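Local coordinates for oxidoreductase, NAD-binding/iron-sulfur cluster-binding protein (Nitratireductor pacificus pht-3B, PDB 6ZXU) that carries out reductive dehalogenation as a catabolic enzyme, holding a cobalamin and two [4Fe-4S] clusters within a single chain, at residues E78-L83 and V355-T360; T85-G90 and I351-P356. All blocks are in the same frame, centred on the assembly; numbering follows the deposited sequence.

Contact 1: E78-L83 and V355-T360; sequences EEYARL and VPLQGT
L357 lays its isobutyl group against the side chains of E79, Y80 and L83 on helix 74-85, and it accounts for more than half of the 185 Å² buried here. Its CB points at the helix, and with chi1 at -53° CG lies anti to the carbonyl carbon, which carries both methyls onward to that surface. Y80 and L357 approach from opposite directions. The phenol lies beneath CD1 of L357, which stands 4.3 Å from the ring centroid and 22° off the ring normal: a CH-pi contact over one face, offset toward the CZ-CE2 edge of the ring. L83 meets the same methyl tip to tip, its CD2 4.0 Å from CD1 of L357. E79 comes in as an extended chain, CG anti to the backbone N (chi1 -176°), and its OE2 reaches 3.8 Å from CD2 of L357. This places a carboxylate oxygen beside a methyl group at the border of the apolar patch.

Polar atoms gather at the far end of the phenol. A water lies 3.1 Å from both Y80 OH and L357 O and can donate to the carbonyl, though it has more acceptors in reach than protons; its link to E79 OE1, at 3.5 Å, is weak. Y80 also touches V462 of helix 445-469, and both Y80 and L83 pack on M354, so the leucine extends an apolar layer already formed between helices. Beyond L357 the chain turns to strand 474-477, where Q358 and T360 make backbone hydrogen bonds. The contact is thus mainly dispersive, centred on CD1 of L357, with the water linking tyrosine hydroxyl and loop carbonyl at its polar border.

Contact 2: T85-G90 and I351-P356; sequences TRFLDG and IQNMVP
R86 and N353 have the closest alpha carbons across this contact, 10.0 Å apart, so the two backbones stand well away from each other and side chains alone span the gap. Segment 85-90 forms a type I beta turn from T85 to L88, closed by L88 N to T85 O at 3.2 Å. Segment 351-356 is the last part of helix 342-354 running into a 3-10 stretch; M354 N to I351 O and V355 N to Q352 O, both 3.4 Å, are weak.

Only 106 Å² is buried, half of it on N353, whose CB is directed at the turn. F87 CZ lies 3.5 Å from N353 ND2, and the two side chains meet obliquely, the amide and ring planes 32° apart. The polar partner of ND2 is P349 O, one turn back in the same helix.

In the fold, the turn follows helix 74-85 and lies against edge strand 194-198 of the first four-stranded antiparallel sheet: L88 pairs through its backbone with G196 of that strand, and R188 donates hydrogen bonds to F87 O and L88 O.

R86 reaches the other end of the amide. Bent at chi3 (-45°), its chain brings NH1 to 3.6 Å from N353 OD1, which sits at the guanidinium edge and in its plane, while the amide plane is turned 89° from that of the guanidinium. R86 also borders F87 within the turn: its CB lies 4.1 Å above the plane of the phenyl ring, over the centre.

How the contacts relate
From the N terminus, helix 74-85 supplies 78-83 and the turn that follows supplies 85-90; some 260 residues later, the end of helix 342-354 and the loop after it return to meet them. Contact 2, joining 85-90 to 351-356, closes a loop lying wholly within the longer one closed by contact 1, so the two nest without crossing. They share V355 and P356, and their centres are about 10 Å apart. L83 CD2 packs 3.7 Å from M354 CG, making one seam. It ties the helix 74-85 region and the sheet containing 194-198 to the chain leading into the sheet containing 474-477.

Contact 1: E78-L83 and V355-T360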
loop_
_atom_site.group_PDB
_atom_site.type_symbol
_atom_site.label_atom_id
_atom_site.label_comp_id
_atom_site.label_asym_id
_atom_site.label_seq_id
_atom_site.Cartn_x
_atom_site.Cartn_y
_atom_site.Cartn_z
ATOM N N GLU A 78 3.022 7.999 -19.142
ATOM C CA GLU A 78 2.012 8.044 -20.242
ATOM C C GLU A 78 1.545 6.650 -20.611
ATOM O O GLU A 78 0.382 6.420 -20.855
ATOM C CB GLU A 78 2.570 8.750 -21.450
ATOM C CG GLU A 78 2.656 10.258 -21.245
ATOM C CD GLU A 78 3.253 10.983 -22.486
ATOM O OE1 GLU A 78 2.769 12.129 -22.848
ATOM O OE2 GLU A 78 4.155 10.375 -23.160
ATOM N N GLU A 79 2.435 5.683 -20.602
ATOM C CA GLU A 79 2.027 4.344 -20.895
ATOM C C GLU A 79 1.108 3.762 -19.853
ATOM O O GLU A 79 0.159 3.080 -20.179
ATOM C CB GLU A 79 3.266 3.449 -21.051
ATOM C CG GLU A 79 2.837 2.061 -21.450
ATOM C CD GLU A 79 3.979 1.046 -21.412
ATOM O OE1 GLU A 79 5.004 1.314 -20.693
ATOM O OE2 GLU A 79 3.823 -0.037 -22.092
ATOM N N TYR A 80 1.380 4.011 -18.561
ATOM C CA TYR A 80 0.493 3.443 -17.522
ATOM C C TYR A 80 -0.857 4.184 -17.525
ATOM O O TYR A 80 -1.887 3.584 -17.282
ATOM C CB TYR A 80 1.191 3.468 -16.132
ATOM C CG TYR A 80 2.153 2.297 -16.003
ATOM C CD1 TYR A 80 3.434 2.384 -16.508
ATOM C CD2 TYR A 80 1.797 1.146 -15.361
ATOM C CE1 TYR A 80 4.329 1.318 -16.448
ATOM C CE2 TYR A 80 2.683 0.050 -15.307
ATOM C CZ TYR A 80 3.912 0.138 -15.890
ATOM O OH TYR A 80 4.833 -0.930 -15.827
ATOM N N ALA A 81 -0.857 5.474 -17.814
ATOM C CA ALA A 81 -2.136 6.206 -17.988
ATOM C C ALA A 81 -2.981 5.587 -19.094
ATOM O O ALA A 81 -4.187 5.441 -18.938
ATOM C CB ALA A 81 -1.840 7.693 -18.276
ATOM N N ARG A 82 -2.353 5.207 -20.216
ATOM C CA ARG A 82 -3.107 4.637 -21.312
ATOM C C ARG A 82 -3.664 3.307 -20.906
ATOM O O ARG A 82 -4.730 2.947 -21.301
ATOM C CB ARG A 82 -2.226 4.504 -22.558
ATOM C CG ARG A 82 -1.939 5.842 -23.276
ATOM C CD ARG A 82 -1.420 5.622 -24.700
ATOM N NE ARG A 82 -0.127 4.913 -24.685
ATOM C CZ ARG A 82 1.067 5.497 -24.548
ATOM N NH1 ARG A 82 1.151 6.838 -24.466
ATOM N NH2 ARG A 82 2.185 4.748 -24.507
ATOM N N LEU A 83 -2.882 2.540 -20.156
ATOM C CA LEU A 83 -3.364 1.285 -19.653
ATOM C C LEU A 83 -4.588 1.490 -18.774
ATOM O O LEU A 83 -5.566 0.800 -18.916
ATOM C CB LEU A 83 -2.275 0.613 -18.858
ATOM C CG LEU A 83 -2.674 -0.658 -18.169
ATOM C CD1 LEU A 83 -2.945 -1.706 -19.231
ATOM C CD2 LEU A 83 -1.522 -1.108 -17.213
ATOM N N VAL A 355 0.712 -6.795 -15.193
ATOM C CA VAL A 355 1.663 -7.895 -15.190
ATOM C C VAL A 355 2.501 -7.966 -16.521
ATOM O O VAL A 355 3.736 -8.076 -16.449
ATOM C CB VAL A 355 1.005 -9.210 -14.893
ATOM C CG1 VAL A 355 2.016 -10.324 -15.004
ATOM C CG2 VAL A 355 0.403 -9.189 -13.495
ATOM N N PRO A 356 1.889 -7.779 -17.691
ATOM C CA PRO A 356 2.713 -7.870 -18.914
ATOM C C PRO A 356 3.721 -6.757 -19.046
ATOM O O PRO A 356 4.631 -6.882 -19.884
ATOM C CB PRO A 356 1.659 -7.761 -20.045
ATOM C CG PRO A 356 0.410 -8.287 -19.417
ATOM C CD PRO A 356 0.457 -7.758 -18.028
ATOM N N LEU A 357 3.598 -5.708 -18.214
ATOM C CA LEU A 357 4.492 -4.572 -18.305
ATOM C C LEU A 357 5.623 -4.618 -17.317
ATOM O O LEU A 357 6.347 -3.670 -17.213
ATOM C CB LEU A 357 3.722 -3.253 -18.156
ATOM C CG LEU A 357 2.505 -3.027 -19.073
ATOM C CD1 LEU A 357 2.065 -1.579 -18.996
ATOM C CD2 LEU A 357 2.812 -3.358 -20.497
ATOM N N GLN A 358 5.767 -5.732 -16.589
ATOM C CA GLN A 358 6.734 -5.788 -15.424
ATOM C C GLN A 358 8.192 -5.674 -15.816
ATOM O O GLN A 358 8.986 -5.175 -15.060
ATOM C CB GLN A 358 6.480 -7.026 -14.583
ATOM C CG GLN A 358 5.213 -6.825 -13.779
ATOM C CD GLN A 358 4.965 -7.914 -12.760
ATOM O OE1 GLN A 358 5.861 -8.642 -12.391
ATOM N NE2 GLN A 358 3.749 -8.035 -12.321
ATOM N N GLY A 359 8.565 -6.079 -17.030
ATOM C CA GLY A 359 9.882 -5.826 -17.549
ATOM C C GLY A 359 10.706 -7.045 -17.973
ATOM O O GLY A 359 10.176 -8.128 -18.103
ATOM N N THR A 360 12.019 -6.850 -18.073
ATOM C CA THR A 360 12.937 -7.712 -18.772
ATOM C C THR A 360 13.869 -8.443 -17.815
ATOM O O THR A 360 14.219 -7.935 -16.767
ATOM C CB THR A 360 13.906 -6.891 -19.682
ATOM O OG1 THR A 360 14.624 -5.874 -18.904
ATOM C CG2 THR A 360 13.163 -6.254 -20.797
HETATM O O HOH W 1 6.488 -0.831 -18.392
#

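Contact 2: T85-G90 and I351-P356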
loop_
_atom_site.group_PDB
_atom_site.type_symbol
_atom_site.label_atom_id
_atom_site.label_comp_id
_atom_site.label_asym_id
_atom_site.label_seq_id
_atom_site.Cartn_x
_atom_site.Cartn_y
_atom_site.Cartn_z
ATOM N N THR A 85 -6.691 3.979 -18.690
ATOM C CA THR A 85 -7.768 4.400 -19.565
ATOM C C THR A 85 -8.720 3.321 -20.085
ATOM O O THR A 85 -9.930 3.527 -20.152
ATOM C CB THR A 85 -7.192 5.147 -20.764
ATOM O OG1 THR A 85 -6.447 6.281 -20.300
ATOM C CG2 THR A 85 -8.271 5.571 -21.685
ATOM N N ARG A 86 -8.206 2.119 -20.328
ATOM C CA ARG A 86 -9.026 0.973 -20.757
ATOM C C ARG A 86 -10.053 0.588 -19.723
ATOM O O ARG A 86 -10.999 -0.131 -20.017
ATOM C CB ARG A 86 -8.111 -0.256 -21.055
ATOM C CG ARG A 86 -6.948 0.188 -21.960
ATOM C CD ARG A 86 -6.183 -0.863 -22.722
ATOM N NE ARG A 86 -5.813 -2.050 -21.957
ATOM C CZ ARG A 86 -6.441 -3.231 -21.995
ATOM N NH1 ARG A 86 -5.955 -4.256 -21.272
ATOM N NH2 ARG A 86 -7.550 -3.397 -22.735
ATOM N N PHE A 87 -9.902 1.036 -18.490
ATOM C CA PHE A 87 -10.830 0.585 -17.456
ATOM C C PHE A 87 -11.718 1.741 -16.874
ATOM O O PHE A 87 -12.370 1.558 -15.822
ATOM C CB PHE A 87 -10.039 -0.120 -16.318
ATOM C CG PHE A 87 -9.066 -1.160 -16.832
ATOM C CD1 PHE A 87 -9.563 -2.305 -17.449
ATOM C CD2 PHE A 87 -7.717 -0.953 -16.801
ATOM C CE1 PHE A 87 -8.717 -3.224 -18.036
ATOM C CE2 PHE A 87 -6.871 -1.892 -17.337
ATOM C CZ PHE A 87 -7.363 -3.023 -17.946
ATOM N N LEU A 88 -11.739 2.873 -17.554
ATOM C CA LEU A 88 -12.625 3.987 -17.207
ATOM C C LEU A 88 -14.076 3.659 -17.515
ATOM O O LEU A 88 -15.010 4.203 -16.904
ATOM C CB LEU A 88 -12.213 5.228 -17.952
ATOM C CG LEU A 88 -10.871 5.764 -17.665
ATOM C CD1 LEU A 88 -10.524 6.903 -18.603
ATOM C CD2 LEU A 88 -10.680 6.247 -16.232
ATOM N N ASP A 89 -14.309 2.687 -18.390
ATOM C CA ASP A 89 -15.661 2.100 -18.487
ATOM C C ASP A 89 -15.563 0.589 -18.565
ATOM O O ASP A 89 -14.488 0.034 -18.687
ATOM C CB ASP A 89 -16.358 2.576 -19.739
ATOM C CG ASP A 89 -17.942 2.722 -19.549
ATOM O OD1 ASP A 89 -18.564 2.041 -18.625
ATOM O OD2 ASP A 89 -18.519 3.537 -20.379
ATOM N N GLY A 90 -16.677 -0.060 -18.395
ATOM C CA GLY A 90 -16.699 -1.494 -18.281
ATOM C C GLY A 90 -18.109 -2.035 -18.099
ATOM O O GLY A 90 -19.099 -1.313 -18.013
ATOM N N ILE A 351 -4.572 -4.338 -11.664
ATOM C CA ILE A 351 -3.585 -5.231 -11.109
ATOM C C ILE A 351 -3.201 -6.303 -12.154
ATOM O O ILE A 351 -2.039 -6.535 -12.417
ATOM C CB ILE A 351 -4.110 -5.886 -9.787
ATOM C CG1 ILE A 351 -4.127 -4.889 -8.671
ATOM C CG2 ILE A 351 -3.216 -7.051 -9.423
ATOM C CD1 ILE A 351 -4.845 -5.395 -7.432
ATOM N N GLN A 352 -4.173 -6.963 -12.724
ATOM C CA GLN A 352 -3.857 -8.056 -13.659
ATOM C C GLN A 352 -3.180 -7.587 -14.933
ATOM O O GLN A 352 -2.306 -8.243 -15.468
ATOM C CB GLN A 352 -5.088 -8.872 -13.967
ATOM C CG GLN A 352 -5.597 -9.712 -12.840
ATOM C CD GLN A 352 -6.986 -10.322 -13.193
ATOM O OE1 GLN A 352 -7.730 -9.825 -14.090
ATOM N NE2 GLN A 352 -7.354 -11.401 -12.467
ATOM N N ASN A 353 -3.584 -6.462 -15.444
ATOM C CA ASN A 353 -3.045 -5.976 -16.676
ATOM C C ASN A 353 -1.786 -5.211 -16.591
ATOM O O ASN A 353 -1.260 -4.789 -17.608
ATOM C CB ASN A 353 -4.106 -5.207 -17.425
ATOM C CG ASN A 353 -5.200 -6.155 -17.941
ATOM O OD1 ASN A 353 -5.019 -6.832 -18.959
ATOM N ND2 ASN A 353 -6.307 -6.265 -17.204
ATOM N N MET A 354 -1.294 -4.947 -15.384
ATOM C CA MET A 354 0.061 -4.429 -15.232
ATOM C C MET A 354 1.114 -5.526 -15.364
ATOM O O MET A 354 2.284 -5.243 -15.628
ATOM C CB MET A 354 0.218 -3.673 -13.905
ATOM C CG MET A 354 -0.355 -2.263 -13.921
ATOM S SD MET A 354 0.012 -1.305 -12.418
ATOM C CE MET A 354 -1.013 -2.120 -11.174
ATOM N N VAL A 355 0.712 -6.795 -15.193
ATOM C CA VAL A 355 1.663 -7.895 -15.190
ATOM C C VAL A 355 2.501 -7.966 -16.521
ATOM O O VAL A 355 3.736 -8.076 -16.449
ATOM C CB VAL A 355 1.005 -9.210 -14.893
ATOM C CG1 VAL A 355 2.016 -10.324 -15.004
ATOM C CG2 VAL A 355 0.403 -9.189 -13.495
ATOM N N PRO A 356 1.889 -7.779 -17.691
ATOM C CA PRO A 356 2.713 -7.870 -18.914
ATOM C C PRO A 356 3.721 -6.757 -19.046
ATOM O O PRO A 356 4.631 -6.882 -19.884
ATOM C CB PRO A 356 1.659 -7.761 -20.045
ATOM C CG PRO A 356 0.410 -8.287 -19.417
ATOM C CD PRO A 356 0.457 -7.758 -18.028
#